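Local coordinates for insecticyanin-A (Manduca sexta, PDB 1Z24), which binds the blue bile pigment biliverdin IX gamma, which together with lipoprotein-bound carotenes gives the hornworm its green camouflage, at residues N112-Y117 / W133-S138. Residues are numbered along the deposited sequence; the frame is centred on the assembly and turned at random.
Sequences NYAINY and WILSKS. With BLV (biliverdin IX gamma chromophore), chain B.
W133 and N116 face each other as an antiparallel hydrogen-bonded pair, joined by N116 N to W133 O at 3.2 Å and by W133 N to N116 O at 3.0 Å. The indole CG stands anti to its own carbonyl carbon (chi1 -61°) and, with chi2 at -102°, CE3 lies against the N116 backbone, 3.4 Å from N116 O. Biliverdin covers one ring face, its methyl CMB 3.7 Å above the ring plane. A broad, flat indole suits a pyrrole ring of the pigment, and E38 accepts a hydrogen bond from NE1. An alanine here would probably open a gap beside the pigment and leave E38 without this donor.

Two residues along each strand, in the same buried part, A114 and L135 exchange two backbone hydrogen bonds. The small A114 leaves room for L135, whose CD1 touches N116 OD1 at 3.9 Å and whose CD2 reaches biliverdin CBB at 3.8 Å. Y88 hydrogen-bonds to that buried OD1.

At the partly exposed end, the side chains of N112 and K137 draw apart and backbone carries the contact, K137 N bonding to N112 O at 3.0 Å. S136 OG accepts from S138 N in an ST turn.

This hairpin forms part of the lipocalin barrel wall, between strands 97-108 and 25-32. W133, L135 and N116 line the pigment pocket; on the opposite face, the Y113 ring and branched I115 offer apolar surface to valines of helix 144-154.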
ATOM      1  N   ASN A 112     -19.964  20.380  -2.192  1.00 24.33           N
ATOM      2  CA  ASN A 112     -19.921  20.070  -3.625  1.00 22.36           C
ATOM      3  C   ASN A 112     -19.402  18.707  -4.062  1.00 33.88           C
ATOM      4  O   ASN A 112     -19.870  18.173  -5.056  1.00 27.49           O
ATOM      5  CB  ASN A 112     -18.819  20.941  -4.254  1.00 30.86           C
ATOM      6  CG  ASN A 112     -19.141  22.350  -3.974  1.00 50.45           C
ATOM      7  OD1 ASN A 112     -20.172  22.826  -4.383  1.00 32.11           O
ATOM      8  ND2 ASN A 112     -18.323  22.986  -3.197  1.00 31.44           N
ATOM      9  N   TYR A 113     -18.397  18.172  -3.380  1.00 27.12           N
ATOM     10  CA  TYR A 113     -17.861  16.889  -3.808  1.00 30.80           C
ATOM     11  C   TYR A 113     -17.445  16.034  -2.629  1.00 27.68           C
ATOM     12  O   TYR A 113     -17.213  16.511  -1.494  1.00 26.79           O
ATOM     13  CB  TYR A 113     -16.582  17.117  -4.709  1.00 19.96           C
ATOM     14  CG  TYR A 113     -15.381  17.434  -3.834  1.00 36.03           C
ATOM     15  CD1 TYR A 113     -14.546  16.431  -3.312  1.00 28.43           C
ATOM     16  CD2 TYR A 113     -15.100  18.761  -3.496  1.00 24.93           C
ATOM     17  CE1 TYR A 113     -13.500  16.743  -2.438  1.00 33.02           C
ATOM     18  CE2 TYR A 113     -14.049  19.104  -2.644  1.00 32.38           C
ATOM     19  CZ  TYR A 113     -13.259  18.080  -2.113  1.00 35.72           C
ATOM     20  OH  TYR A 113     -12.245  18.409  -1.286  1.00 34.72           O
ATOM     21  N   ALA A 114     -17.331  14.759  -2.950  1.00 26.03           N
ATOM     22  CA  ALA A 114     -16.879  13.755  -2.017  1.00 26.46           C
ATOM     23  C   ALA A 114     -16.125  12.697  -2.788  1.00 25.25           C
ATOM     24  O   ALA A 114     -16.494  12.374  -3.913  1.00 24.56           O
ATOM     25  CB  ALA A 114     -17.948  13.033  -1.184  1.00 17.93           C
ATOM     26  N   ILE A 115     -15.065  12.155  -2.177  1.00 27.80           N
ATOM     27  CA  ILE A 115     -14.271  11.069  -2.755  1.00 20.37           C
ATOM     28  C   ILE A 115     -14.390   9.914  -1.762  1.00 21.27           C
ATOM     29  O   ILE A 115     -13.851   9.976  -0.635  1.00 27.83           O
ATOM     30  CB  ILE A 115     -12.834  11.412  -3.105  1.00 28.36           C
ATOM     31  CG1 ILE A 115     -12.827  12.590  -4.069  1.00 27.33           C
ATOM     32  CG2 ILE A 115     -12.136  10.250  -3.776  1.00 22.76           C
ATOM     33  CD1 ILE A 115     -11.428  13.196  -4.112  1.00 45.51           C
ATOM     34  N   ASN A 116     -15.139   8.878  -2.184  1.00 19.59           N
ATOM     35  CA  ASN A 116     -15.417   7.667  -1.392  1.00 19.76           C
ATOM     36  C   ASN A 116     -14.643   6.470  -1.897  1.00 30.13           C
ATOM     37  O   ASN A 116     -14.314   6.395  -3.076  1.00 22.08           O
ATOM     38  CB  ASN A 116     -16.934   7.368  -1.367  1.00 25.73           C
ATOM     39  CG  ASN A 116     -17.674   8.276  -0.402  1.00 21.58           C
ATOM     40  OD1 ASN A 116     -18.786   7.998   0.006  1.00 35.17           O
ATOM     41  ND2 ASN A 116     -17.073   9.322  -0.053  1.00 24.48           N
ATOM     42  N   TYR A 117     -14.356   5.539  -1.003  1.00 22.58           N
ATOM     43  CA  TYR A 117     -13.584   4.383  -1.411  1.00 24.71           C
ATOM     44  C   TYR A 117     -13.794   3.171  -0.533  1.00 26.97           C
ATOM     45  O   TYR A 117     -14.372   3.284   0.494  1.00 21.05           O
ATOM     46  CB  TYR A 117     -12.156   4.876  -1.101  1.00 20.44           C
ATOM     47  CG  TYR A 117     -10.968   3.905  -0.952  1.00 26.82           C
ATOM     48  CD1 TYR A 117     -10.092   3.711  -2.023  1.00 28.66           C
ATOM     49  CD2 TYR A 117     -10.719   3.242   0.253  1.00 25.91           C
ATOM     50  CE1 TYR A 117      -8.980   2.867  -1.938  1.00 28.27           C
ATOM     51  CE2 TYR A 117      -9.607   2.405   0.367  1.00 24.36           C
ATOM     52  CZ  TYR A 117      -8.747   2.230  -0.720  1.00 27.61           C
ATOM     53  OH  TYR A 117      -7.666   1.418  -0.593  1.00 29.66           O
ATOM     54  N   TRP A 133     -15.587   6.210  -5.815  1.00 20.77           N
ATOM     55  CA  TRP A 133     -16.640   7.013  -6.433  1.00 35.55           C
ATOM     56  C   TRP A 133     -16.433   8.500  -6.315  1.00 30.25           C
ATOM     57  O   TRP A 133     -16.117   9.019  -5.233  1.00 27.32           O
ATOM     58  CB  TRP A 133     -17.946   6.842  -5.646  1.00 22.63           C
ATOM     59  CG  TRP A 133     -18.490   5.478  -5.593  1.00 16.38           C
ATOM     60  CD1 TRP A 133     -19.536   4.984  -6.345  1.00 28.11           C
ATOM     61  CD2 TRP A 133     -18.025   4.405  -4.700  1.00 18.84           C
ATOM     62  NE1 TRP A 133     -19.745   3.640  -5.958  1.00 24.29           N
ATOM     63  CE2 TRP A 133     -18.839   3.248  -4.980  1.00 27.32           C
ATOM     64  CE3 TRP A 133     -16.986   4.334  -3.743  1.00 23.79           C
ATOM     65  CZ2 TRP A 133     -18.653   1.999  -4.281  1.00 25.76           C
ATOM     66  CZ3 TRP A 133     -16.763   3.149  -3.064  1.00 22.27           C
ATOM     67  CH2 TRP A 133     -17.598   1.992  -3.313  1.00 26.33           C
ATOM     68  N   ILE A 134     -16.627   9.189  -7.423  1.00 26.53           N
ATOM     69  CA  ILE A 134     -16.492  10.630  -7.381  1.00 20.24           C
ATOM     70  C   ILE A 134     -17.910  11.139  -7.252  1.00 15.27           C
ATOM     71  O   ILE A 134     -18.770  10.918  -8.125  1.00 28.58           O
ATOM     72  CB  ILE A 134     -15.779  11.207  -8.565  1.00 23.73           C
ATOM     73  CG1 ILE A 134     -14.327  10.904  -8.364  1.00 27.47           C
ATOM     74  CG2 ILE A 134     -15.852  12.697  -8.459  1.00 25.37           C
ATOM     75  CD1 ILE A 134     -13.790  10.744  -9.773  1.00 40.84           C
ATOM     76  N   LEU A 135     -18.197  11.771  -6.137  1.00 26.60           N
ATOM     77  CA  LEU A 135     -19.550  12.225  -5.926  1.00 18.74           C
ATOM     78  C   LEU A 135     -19.689  13.734  -5.898  1.00 30.56           C
ATOM     79  O   LEU A 135     -18.841  14.442  -5.356  1.00 26.34           O
ATOM     80  CB  LEU A 135     -20.078  11.757  -4.533  1.00 22.86           C
ATOM     81  CG  LEU A 135     -19.868  10.271  -4.300  1.00 21.40           C
ATOM     82  CD1 LEU A 135     -20.321  10.028  -2.887  1.00 18.61           C
ATOM     83  CD2 LEU A 135     -20.799   9.560  -5.248  1.00 24.49           C
ATOM     84  N   SER A 136     -20.803  14.223  -6.460  1.00 28.49           N
ATOM     85  CA  SER A 136     -21.057  15.647  -6.503  1.00 34.40           C
ATOM     86  C   SER A 136     -22.490  15.998  -6.203  1.00 24.35           C
ATOM     87  O   SER A 136     -23.419  15.275  -6.564  1.00 29.88           O
ATOM     88  CB  SER A 136     -20.769  16.157  -7.914  1.00 24.45           C
ATOM     89  OG  SER A 136     -21.213  17.495  -7.978  1.00 30.89           O
ATOM     90  N   LYS A 137     -22.665  17.137  -5.564  1.00 25.44           N
ATOM     91  CA  LYS A 137     -24.020  17.603  -5.272  1.00 31.05           C
ATOM     92  C   LYS A 137     -24.742  18.147  -6.545  1.00 29.13           C
ATOM     93  O   LYS A 137     -25.928  18.362  -6.548  1.00 34.74           O
ATOM     94  CB  LYS A 137     -24.118  18.427  -4.010  1.00 26.06           C
ATOM     95  CG  LYS A 137     -24.204  17.489  -2.813  1.00 32.82           C
ATOM     96  CD  LYS A 137     -24.417  18.292  -1.557  1.00 31.63           C
ATOM     97  CE  LYS A 137     -24.365  17.446  -0.325  1.00 38.65           C
ATOM     98  NZ  LYS A 137     -24.410  18.254   0.883  1.00 34.88           N
ATOM     99  N   SER A 138     -24.019  18.353  -7.652  1.00 31.94           N
ATOM    100  CA  SER A 138     -24.546  18.820  -8.934  1.00 32.30           C
ATOM    101  C   SER A 138     -24.432  17.636  -9.843  1.00 31.22           C
ATOM    102  O   SER A 138     -23.716  16.712  -9.489  1.00 29.26           O
ATOM    103  CB  SER A 138     -23.625  19.778  -9.661  1.00 29.98           C
ATOM    104  OG  SER A 138     -23.648  21.072  -9.106  1.00 88.81           O
TER
HETATM  105  NA  BLV B 195     -21.627  -0.254  -2.969  1.00 24.15           N
HETATM  106  C1A BLV B 195     -21.133  -1.499  -2.773  1.00 24.98           C
HETATM  107  C2A BLV B 195     -20.140  -1.571  -1.714  1.00 28.95           C
HETATM  108  C3A BLV B 195     -20.035  -0.301  -1.231  1.00 17.72           C
HETATM  109  C4A BLV B 195     -20.965   0.515  -2.034  1.00 21.30           C
HETATM  110  CMA BLV B 195     -19.076   0.282  -0.124  1.00  8.95           C
HETATM  111  OA  BLV B 195     -21.504  -2.454  -3.421  1.00 24.83           O
HETATM  112  CAA BLV B 195     -19.380  -2.770  -1.313  1.00 21.36           C
HETATM  113  CBA BLV B 195     -18.350  -2.900  -2.395  1.00 20.54           C
HETATM  114  CGA BLV B 195     -17.615  -4.228  -2.215  1.00 26.58           C
HETATM  115  O1A BLV B 195     -16.515  -4.286  -1.737  1.00 21.39           O
HETATM  116  O2A BLV B 195     -18.168  -5.235  -2.527  1.00 28.06           O
HETATM  117  CHB BLV B 195     -21.106   1.890  -1.859  1.00 24.83           C
HETATM  118  NB  BLV B 195     -22.849   2.465  -3.475  1.00 22.06           N
HETATM  119  C1B BLV B 195     -21.791   2.793  -2.655  1.00 23.55           C
HETATM  120  C2B BLV B 195     -21.520   4.208  -2.706  1.00 18.21           C
HETATM  121  C3B BLV B 195     -22.411   4.715  -3.559  1.00 32.10           C
HETATM  122  C4B BLV B 195     -23.237   3.608  -4.053  1.00 32.87           C
HETATM  123  CMB BLV B 195     -20.445   4.950  -1.927  1.00 18.64           C
HETATM  124  CAB BLV B 195     -22.531   6.154  -3.960  1.00 30.14           C
HETATM  125  CBB BLV B 195     -22.779   6.334  -5.298  1.00 27.45           C
HETATM  126  CHC BLV B 195     -24.314   3.780  -4.933  1.00 19.54           C
HETATM  127  NC  BLV B 195     -25.197   1.581  -5.436  1.00 23.44           N
HETATM  128  C1C BLV B 195     -25.284   2.932  -5.385  1.00 32.16           C
HETATM  129  C2C BLV B 195     -26.565   3.407  -5.931  1.00 21.57           C
HETATM  130  C3C BLV B 195     -27.329   2.377  -6.302  1.00 33.68           C
HETATM  131  C4C BLV B 195     -26.445   1.184  -5.982  1.00 24.84           C
HETATM  132  CMC BLV B 195     -26.976   4.803  -5.948  1.00 22.62           C
HETATM  133  CAC BLV B 195     -28.726   2.248  -6.940  1.00 26.95           C
HETATM  134  CBC BLV B 195     -29.464   1.125  -6.769  1.00 20.73           C
HETATM  135  CHD BLV B 195     -26.770  -0.184  -6.288  1.00 28.77           C
HETATM  136  ND  BLV B 195     -25.685  -1.273  -4.354  1.00 25.23           N
HETATM  137  C1D BLV B 195     -26.451  -1.309  -5.554  1.00 32.09           C
HETATM  138  C2D BLV B 195     -26.869  -2.714  -5.847  1.00 31.24           C
HETATM  139  C3D BLV B 195     -26.364  -3.512  -4.846  1.00 38.77           C
HETATM  140  C4D BLV B 195     -25.662  -2.605  -3.956  1.00 32.57           C
HETATM  141  CMD BLV B 195     -27.664  -3.215  -7.015  1.00 24.53           C
HETATM  142  OD  BLV B 195     -25.109  -2.975  -2.948  1.00 27.26           O
HETATM  143  CAD BLV B 195     -26.531  -4.973  -4.704  1.00 21.94           C
HETATM  144  CBD BLV B 195     -27.588  -5.224  -3.646  1.00 20.54           C
HETATM  145  CGD BLV B 195     -27.672  -6.749  -3.271  1.00 35.73           C
HETATM  146  O1D BLV B 195     -28.472  -7.447  -3.809  1.00 31.02           O
HETATM  147  O2D BLV B 195     -26.917  -7.247  -2.457  1.00 29.54           O